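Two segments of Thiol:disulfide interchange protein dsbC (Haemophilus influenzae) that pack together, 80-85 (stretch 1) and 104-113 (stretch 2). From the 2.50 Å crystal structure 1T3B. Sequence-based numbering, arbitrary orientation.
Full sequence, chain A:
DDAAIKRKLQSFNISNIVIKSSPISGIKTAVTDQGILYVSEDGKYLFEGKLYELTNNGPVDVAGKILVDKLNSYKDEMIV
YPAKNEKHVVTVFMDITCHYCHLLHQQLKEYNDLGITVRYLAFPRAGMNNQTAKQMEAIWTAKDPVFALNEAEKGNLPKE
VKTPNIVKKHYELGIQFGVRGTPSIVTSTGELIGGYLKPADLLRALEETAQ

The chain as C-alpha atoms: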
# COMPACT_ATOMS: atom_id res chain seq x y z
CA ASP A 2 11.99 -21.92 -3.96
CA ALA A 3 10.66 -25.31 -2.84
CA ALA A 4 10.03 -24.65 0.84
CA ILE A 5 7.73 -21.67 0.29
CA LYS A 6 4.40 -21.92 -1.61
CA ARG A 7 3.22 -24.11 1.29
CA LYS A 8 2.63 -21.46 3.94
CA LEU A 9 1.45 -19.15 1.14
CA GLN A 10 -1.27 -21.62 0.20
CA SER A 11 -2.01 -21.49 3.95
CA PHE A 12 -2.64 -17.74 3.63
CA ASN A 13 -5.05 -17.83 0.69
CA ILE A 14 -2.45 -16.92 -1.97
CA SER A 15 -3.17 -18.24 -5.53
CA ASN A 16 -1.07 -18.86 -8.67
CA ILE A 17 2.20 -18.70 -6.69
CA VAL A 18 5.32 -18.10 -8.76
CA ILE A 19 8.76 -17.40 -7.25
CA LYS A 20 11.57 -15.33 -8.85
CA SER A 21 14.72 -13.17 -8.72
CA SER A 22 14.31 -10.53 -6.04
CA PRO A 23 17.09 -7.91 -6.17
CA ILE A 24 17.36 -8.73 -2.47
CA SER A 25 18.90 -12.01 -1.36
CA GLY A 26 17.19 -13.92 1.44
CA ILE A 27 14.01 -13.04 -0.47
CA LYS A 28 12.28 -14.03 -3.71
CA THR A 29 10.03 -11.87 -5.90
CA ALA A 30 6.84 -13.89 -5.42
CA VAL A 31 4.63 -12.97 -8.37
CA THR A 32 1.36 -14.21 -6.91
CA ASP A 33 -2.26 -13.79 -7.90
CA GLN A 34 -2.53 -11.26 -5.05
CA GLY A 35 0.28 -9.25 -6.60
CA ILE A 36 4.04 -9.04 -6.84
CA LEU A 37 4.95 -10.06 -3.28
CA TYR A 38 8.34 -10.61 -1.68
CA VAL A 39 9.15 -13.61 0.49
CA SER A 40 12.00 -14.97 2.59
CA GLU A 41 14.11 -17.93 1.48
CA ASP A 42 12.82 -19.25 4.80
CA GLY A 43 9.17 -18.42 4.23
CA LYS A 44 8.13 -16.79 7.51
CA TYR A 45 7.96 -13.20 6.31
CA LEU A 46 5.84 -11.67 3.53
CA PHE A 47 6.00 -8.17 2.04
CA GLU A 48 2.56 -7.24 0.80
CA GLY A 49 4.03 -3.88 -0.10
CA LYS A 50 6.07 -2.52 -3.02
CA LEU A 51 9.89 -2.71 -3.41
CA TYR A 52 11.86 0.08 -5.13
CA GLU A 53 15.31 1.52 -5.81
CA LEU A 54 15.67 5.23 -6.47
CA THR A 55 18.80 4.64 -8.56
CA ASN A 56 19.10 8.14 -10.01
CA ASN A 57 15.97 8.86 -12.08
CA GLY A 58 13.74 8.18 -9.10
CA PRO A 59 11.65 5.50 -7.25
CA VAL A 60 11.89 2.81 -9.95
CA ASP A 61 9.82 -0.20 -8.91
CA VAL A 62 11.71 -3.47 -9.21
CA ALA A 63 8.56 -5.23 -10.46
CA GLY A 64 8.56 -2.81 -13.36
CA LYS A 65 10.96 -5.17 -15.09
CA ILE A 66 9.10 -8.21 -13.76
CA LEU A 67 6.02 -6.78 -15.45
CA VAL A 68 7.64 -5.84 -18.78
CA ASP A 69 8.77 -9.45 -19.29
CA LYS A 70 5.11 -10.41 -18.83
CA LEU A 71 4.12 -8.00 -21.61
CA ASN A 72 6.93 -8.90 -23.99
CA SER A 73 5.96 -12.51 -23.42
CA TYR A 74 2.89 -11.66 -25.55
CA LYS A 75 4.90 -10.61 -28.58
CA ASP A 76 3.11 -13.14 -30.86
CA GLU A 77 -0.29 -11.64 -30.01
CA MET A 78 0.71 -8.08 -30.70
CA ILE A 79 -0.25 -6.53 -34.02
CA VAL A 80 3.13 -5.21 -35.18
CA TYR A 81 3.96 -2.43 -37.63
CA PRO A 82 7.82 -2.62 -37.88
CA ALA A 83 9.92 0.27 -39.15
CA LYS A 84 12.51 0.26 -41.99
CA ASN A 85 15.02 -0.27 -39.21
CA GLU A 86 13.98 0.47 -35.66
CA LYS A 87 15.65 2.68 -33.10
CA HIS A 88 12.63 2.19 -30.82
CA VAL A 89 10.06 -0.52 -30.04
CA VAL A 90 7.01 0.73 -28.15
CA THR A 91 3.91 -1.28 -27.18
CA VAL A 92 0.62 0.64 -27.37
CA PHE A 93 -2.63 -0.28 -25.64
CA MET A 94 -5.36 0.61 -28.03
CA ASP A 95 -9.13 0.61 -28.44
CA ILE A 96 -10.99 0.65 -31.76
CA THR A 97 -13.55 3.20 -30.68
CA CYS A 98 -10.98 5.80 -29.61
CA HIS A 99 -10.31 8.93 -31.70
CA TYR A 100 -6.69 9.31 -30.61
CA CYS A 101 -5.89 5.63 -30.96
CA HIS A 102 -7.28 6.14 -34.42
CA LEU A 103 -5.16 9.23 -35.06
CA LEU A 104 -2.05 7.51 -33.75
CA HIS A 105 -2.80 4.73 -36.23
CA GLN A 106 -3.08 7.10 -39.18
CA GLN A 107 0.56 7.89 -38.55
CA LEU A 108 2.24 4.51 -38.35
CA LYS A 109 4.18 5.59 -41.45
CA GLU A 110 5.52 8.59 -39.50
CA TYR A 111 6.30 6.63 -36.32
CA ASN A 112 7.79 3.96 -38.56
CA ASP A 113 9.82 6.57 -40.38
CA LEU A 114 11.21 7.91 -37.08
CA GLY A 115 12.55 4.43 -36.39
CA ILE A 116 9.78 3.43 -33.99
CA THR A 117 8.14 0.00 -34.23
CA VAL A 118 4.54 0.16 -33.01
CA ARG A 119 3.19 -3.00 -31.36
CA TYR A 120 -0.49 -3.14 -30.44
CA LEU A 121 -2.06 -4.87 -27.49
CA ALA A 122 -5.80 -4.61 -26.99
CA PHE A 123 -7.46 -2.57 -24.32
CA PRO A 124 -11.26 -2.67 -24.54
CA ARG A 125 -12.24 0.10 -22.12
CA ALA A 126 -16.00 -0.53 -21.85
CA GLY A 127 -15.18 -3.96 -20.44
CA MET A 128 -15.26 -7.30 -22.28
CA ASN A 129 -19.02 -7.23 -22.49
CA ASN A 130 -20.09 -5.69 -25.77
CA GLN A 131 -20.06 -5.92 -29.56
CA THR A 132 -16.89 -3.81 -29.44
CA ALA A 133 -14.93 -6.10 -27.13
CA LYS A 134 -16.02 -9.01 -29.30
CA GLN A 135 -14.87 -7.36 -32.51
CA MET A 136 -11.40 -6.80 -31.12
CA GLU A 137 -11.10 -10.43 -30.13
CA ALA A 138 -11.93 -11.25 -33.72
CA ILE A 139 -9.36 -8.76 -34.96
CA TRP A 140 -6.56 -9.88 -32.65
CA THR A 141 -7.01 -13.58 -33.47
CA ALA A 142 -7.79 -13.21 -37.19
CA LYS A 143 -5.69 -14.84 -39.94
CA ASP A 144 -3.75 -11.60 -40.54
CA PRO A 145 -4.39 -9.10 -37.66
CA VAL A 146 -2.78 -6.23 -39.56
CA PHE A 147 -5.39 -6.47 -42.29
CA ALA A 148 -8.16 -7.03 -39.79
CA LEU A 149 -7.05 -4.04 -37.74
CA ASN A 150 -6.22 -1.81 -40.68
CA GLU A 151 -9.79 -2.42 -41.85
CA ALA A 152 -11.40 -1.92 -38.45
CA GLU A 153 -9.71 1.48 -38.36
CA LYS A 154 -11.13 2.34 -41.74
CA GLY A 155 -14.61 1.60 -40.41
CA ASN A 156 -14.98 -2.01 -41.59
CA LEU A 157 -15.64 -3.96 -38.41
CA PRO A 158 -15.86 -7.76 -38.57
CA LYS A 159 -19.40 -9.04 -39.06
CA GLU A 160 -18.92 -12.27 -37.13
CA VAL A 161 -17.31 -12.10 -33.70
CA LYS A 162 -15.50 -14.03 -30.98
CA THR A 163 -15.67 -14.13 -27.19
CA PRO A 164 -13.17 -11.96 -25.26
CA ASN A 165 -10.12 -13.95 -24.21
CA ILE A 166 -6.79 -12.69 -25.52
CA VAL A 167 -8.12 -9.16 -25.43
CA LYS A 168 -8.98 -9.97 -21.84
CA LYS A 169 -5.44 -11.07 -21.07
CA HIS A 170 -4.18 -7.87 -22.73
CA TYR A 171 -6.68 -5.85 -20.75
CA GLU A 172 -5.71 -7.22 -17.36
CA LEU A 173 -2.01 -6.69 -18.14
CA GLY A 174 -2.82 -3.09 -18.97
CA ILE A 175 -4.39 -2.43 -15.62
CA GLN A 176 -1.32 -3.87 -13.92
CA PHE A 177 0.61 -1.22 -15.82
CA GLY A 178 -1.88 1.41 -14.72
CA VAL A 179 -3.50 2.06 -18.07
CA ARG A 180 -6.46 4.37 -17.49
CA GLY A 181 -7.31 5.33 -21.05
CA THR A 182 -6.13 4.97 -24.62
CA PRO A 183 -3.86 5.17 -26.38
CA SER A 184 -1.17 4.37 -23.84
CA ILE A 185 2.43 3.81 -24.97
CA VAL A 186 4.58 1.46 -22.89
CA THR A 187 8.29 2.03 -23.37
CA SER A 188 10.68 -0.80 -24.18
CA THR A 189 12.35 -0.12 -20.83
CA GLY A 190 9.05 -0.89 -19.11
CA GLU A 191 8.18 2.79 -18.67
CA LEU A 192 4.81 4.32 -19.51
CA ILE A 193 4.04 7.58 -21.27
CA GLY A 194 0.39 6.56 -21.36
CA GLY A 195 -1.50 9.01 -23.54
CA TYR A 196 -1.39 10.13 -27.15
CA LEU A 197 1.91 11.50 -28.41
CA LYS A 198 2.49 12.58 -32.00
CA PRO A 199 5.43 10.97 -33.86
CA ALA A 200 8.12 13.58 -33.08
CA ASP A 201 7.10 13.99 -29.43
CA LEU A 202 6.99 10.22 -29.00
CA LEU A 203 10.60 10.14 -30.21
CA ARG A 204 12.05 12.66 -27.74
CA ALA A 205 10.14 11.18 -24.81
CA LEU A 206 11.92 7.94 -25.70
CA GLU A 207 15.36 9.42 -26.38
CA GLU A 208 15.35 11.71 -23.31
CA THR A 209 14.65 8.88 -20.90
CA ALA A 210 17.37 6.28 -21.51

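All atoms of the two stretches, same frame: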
# COMPACT_ATOMS: atom_id res chain seq x y z
N VAL A 80 1.97 -6.03 -34.86
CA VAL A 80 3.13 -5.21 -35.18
C VAL A 80 3.17 -4.47 -36.51
O VAL A 80 2.69 -4.96 -37.53
CB VAL A 80 4.42 -6.07 -35.09
CG1 VAL A 80 5.64 -5.18 -35.00
CG2 VAL A 80 4.33 -6.99 -33.91
N TYR A 81 3.78 -3.29 -36.48
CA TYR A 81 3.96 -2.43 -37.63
C TYR A 81 5.42 -1.98 -37.58
O TYR A 81 5.70 -0.83 -37.27
CB TYR A 81 3.05 -1.20 -37.52
CG TYR A 81 1.58 -1.48 -37.71
CD1 TYR A 81 1.00 -1.41 -38.96
CD2 TYR A 81 0.78 -1.83 -36.63
CE1 TYR A 81 -0.34 -1.68 -39.14
CE2 TYR A 81 -0.56 -2.10 -36.80
CZ TYR A 81 -1.12 -2.03 -38.06
OH TYR A 81 -2.46 -2.30 -38.24
N PRO A 82 6.37 -2.88 -37.89
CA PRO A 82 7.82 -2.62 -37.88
C PRO A 82 8.23 -1.40 -38.68
O PRO A 82 7.48 -0.94 -39.53
CB PRO A 82 8.41 -3.90 -38.46
CG PRO A 82 7.34 -4.94 -38.24
CD PRO A 82 6.10 -4.17 -38.55
N ALA A 83 9.43 -0.89 -38.42
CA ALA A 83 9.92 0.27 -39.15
C ALA A 83 11.15 -0.12 -39.96
O ALA A 83 11.89 -1.00 -39.53
CB ALA A 83 10.27 1.39 -38.19
N LYS A 84 11.35 0.53 -41.12
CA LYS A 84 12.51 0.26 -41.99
C LYS A 84 13.52 -0.46 -41.12
O LYS A 84 13.76 -1.66 -41.28
CB LYS A 84 13.08 1.56 -42.52
N ASN A 85 14.12 0.30 -40.20
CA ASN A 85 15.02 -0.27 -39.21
C ASN A 85 14.90 0.58 -37.94
O ASN A 85 15.31 1.74 -37.86
CB ASN A 85 16.47 -0.39 -39.67
CG ASN A 85 17.14 -1.68 -39.12
OD1 ASN A 85 17.07 -1.98 -37.92
ND2 ASN A 85 17.79 -2.43 -40.01
N LEU A 104 -3.37 8.10 -33.89
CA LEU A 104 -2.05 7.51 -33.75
C LEU A 104 -1.83 6.49 -34.87
O LEU A 104 -0.76 6.41 -35.46
CB LEU A 104 -1.94 6.85 -32.37
CG LEU A 104 -1.13 5.59 -32.01
CD1 LEU A 104 0.14 5.45 -32.80
CD2 LEU A 104 -0.81 5.67 -30.53
N HIS A 105 -2.87 5.74 -35.19
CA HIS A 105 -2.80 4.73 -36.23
C HIS A 105 -2.57 5.34 -37.61
O HIS A 105 -1.81 4.80 -38.42
CB HIS A 105 -4.07 3.90 -36.22
CG HIS A 105 -3.94 2.60 -36.95
ND1 HIS A 105 -3.88 2.51 -38.32
CD2 HIS A 105 -3.83 1.33 -36.48
CE1 HIS A 105 -3.73 1.25 -38.67
NE2 HIS A 105 -3.70 0.51 -37.58
N GLN A 106 -3.23 6.45 -37.89
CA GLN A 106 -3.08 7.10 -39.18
C GLN A 106 -1.67 7.61 -39.40
O GLN A 106 -1.38 8.17 -40.44
CB GLN A 106 -4.04 8.28 -39.30
CG GLN A 106 -5.49 7.88 -39.44
CD GLN A 106 -6.38 9.06 -39.75
OE1 GLN A 106 -6.49 9.99 -38.96
NE2 GLN A 106 -7.01 9.04 -40.92
N GLN A 107 -0.80 7.40 -38.43
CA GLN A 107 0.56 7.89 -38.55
C GLN A 107 1.63 6.84 -38.33
O GLN A 107 2.77 7.16 -38.00
CB GLN A 107 0.78 9.03 -37.56
CG GLN A 107 -0.22 10.15 -37.75
CD GLN A 107 -0.18 11.18 -36.65
OE1 GLN A 107 0.88 11.71 -36.34
NE2 GLN A 107 -1.33 11.46 -36.06
N LEU A 108 1.26 5.57 -38.52
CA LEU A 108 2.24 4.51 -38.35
C LEU A 108 3.42 4.79 -39.28
O LEU A 108 4.57 4.57 -38.91
CB LEU A 108 1.63 3.14 -38.69
CG LEU A 108 0.86 2.35 -37.63
CD1 LEU A 108 1.50 2.53 -36.28
CD2 LEU A 108 -0.56 2.79 -37.59
N LYS A 109 3.12 5.28 -40.48
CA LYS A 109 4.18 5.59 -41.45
C LYS A 109 5.18 6.56 -40.82
O LYS A 109 6.38 6.35 -40.93
CB LYS A 109 3.58 6.19 -42.72
N GLU A 110 4.68 7.60 -40.16
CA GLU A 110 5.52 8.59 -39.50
C GLU A 110 6.29 7.96 -38.34
O GLU A 110 7.50 8.09 -38.27
CB GLU A 110 4.68 9.76 -38.97
CG GLU A 110 4.18 10.73 -40.03
CD GLU A 110 3.14 10.11 -40.95
OE1 GLU A 110 3.48 9.16 -41.68
OE2 GLU A 110 1.98 10.60 -40.95
N TYR A 111 5.59 7.27 -37.44
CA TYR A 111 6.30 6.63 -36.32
C TYR A 111 7.32 5.67 -36.89
O TYR A 111 8.46 5.60 -36.42
CB TYR A 111 5.35 5.84 -35.40
CG TYR A 111 4.35 6.67 -34.64
CD1 TYR A 111 3.04 6.82 -35.11
CD2 TYR A 111 4.71 7.32 -33.46
CE1 TYR A 111 2.13 7.60 -34.43
CE2 TYR A 111 3.80 8.10 -32.78
CZ TYR A 111 2.51 8.24 -33.27
OH TYR A 111 1.61 9.04 -32.62
N ASN A 112 6.91 4.92 -37.91
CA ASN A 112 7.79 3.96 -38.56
C ASN A 112 9.00 4.67 -39.12
O ASN A 112 10.13 4.22 -38.94
CB ASN A 112 7.06 3.25 -39.70
CG ASN A 112 6.43 1.95 -39.25
OD1 ASN A 112 6.91 1.31 -38.32
ND2 ASN A 112 5.36 1.54 -39.92
N ASP A 113 8.75 5.80 -39.77
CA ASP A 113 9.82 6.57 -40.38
C ASP A 113 10.69 7.33 -39.39
O ASP A 113 11.64 7.98 -39.79
CB ASP A 113 9.26 7.54 -41.43
CG ASP A 113 8.90 6.84 -42.73
OD1 ASP A 113 9.65 5.92 -43.14
OD2 ASP A 113 7.87 7.20 -43.35

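The contact between residues 80-85 and 104-113 is small, burying 301 Å² summed over both sides, and it joins the end of a strand and the loop that follows it to a helical segment. Two residues account for much of the covered area: Tyr 81, the last residue of the strand, and Asn 112, near the C-terminal end of the second stretch. The backbones draw together along the contact. The CA atoms of Tyr 81 and Leu 108 are 7.2 Å apart, leaving room for side chains between them, whereas CA of Ala 83 comes within 4.3 Å of CA of Asn 112, so that at this end main chain meets main chain.

One hydrogen bond across the contact is well defined. His 105 NE2 donates to Tyr 81 OH over 3.1 Å, with an angle of 147° at the hydrogen. Tyr 81 directs its CA-to-CB bond toward the second stretch, and its m rotamer (chi1 -71°) carries the phenol along the helical segment until the hydroxyl arrives at the edge of the imidazole, near the plane of that ring. His 105 leaves its backbone sideways, but its t rotamer (chi1 -163°) brings the end of the side chain nearer. Because the hydroxyl lies close to the imidazole plane, it sits where the N-H of NE2 can point to it. Tyr 81 OH also has a hydrogen-bonding partner elsewhere in the structure. The two rings meet obliquely, their centroids 5.3 Å apart and their planes at 84°.

The apolar part of the contact is formed by Tyr 81 and Leu 108. Leu 108 directs its CA-to-CB bond toward the first stretch and places its branch point over one face of the tyrosine ring: Leu 108 CG is 3.9 Å from Tyr 81 CG and 4.2 Å from the ring centroid, only 22° off the ring normal. This is a CH-pi arrangement. The same tyrosine thus offers a ring face to a buried leucine and its terminal hydroxyl to a histidine, and the two partners lie three residues apart, at the two ends of a type I beta turn running from His 105 to Leu 108. The turn leads into the helix, which begins at Leu 108, with Gln 107 at the N-cap position.

Polar main-chain atoms gather around Asn 112. Its side chain starts out sideways to the first stretch, but its end comes nearer and lies among the backbone atoms of Tyr 81, Pro 82 and Ala 83. The orientation of its amide is uncertain, so the hydrogen bonding here remains open. Asn 112 is itself held by the helix, its backbone N donating to Leu 108 O over 2.6 Å.

Close packing completes this end. Ala 83, which is buried, directs its methyl group toward the helix, and Ala 83 CB approaches Asn 112 O to 2.9 Å, a very short separation. The CA-to-CB bond of Pro 82 points away from the second stretch, and Lys 84, modelled only to CB, contributes little.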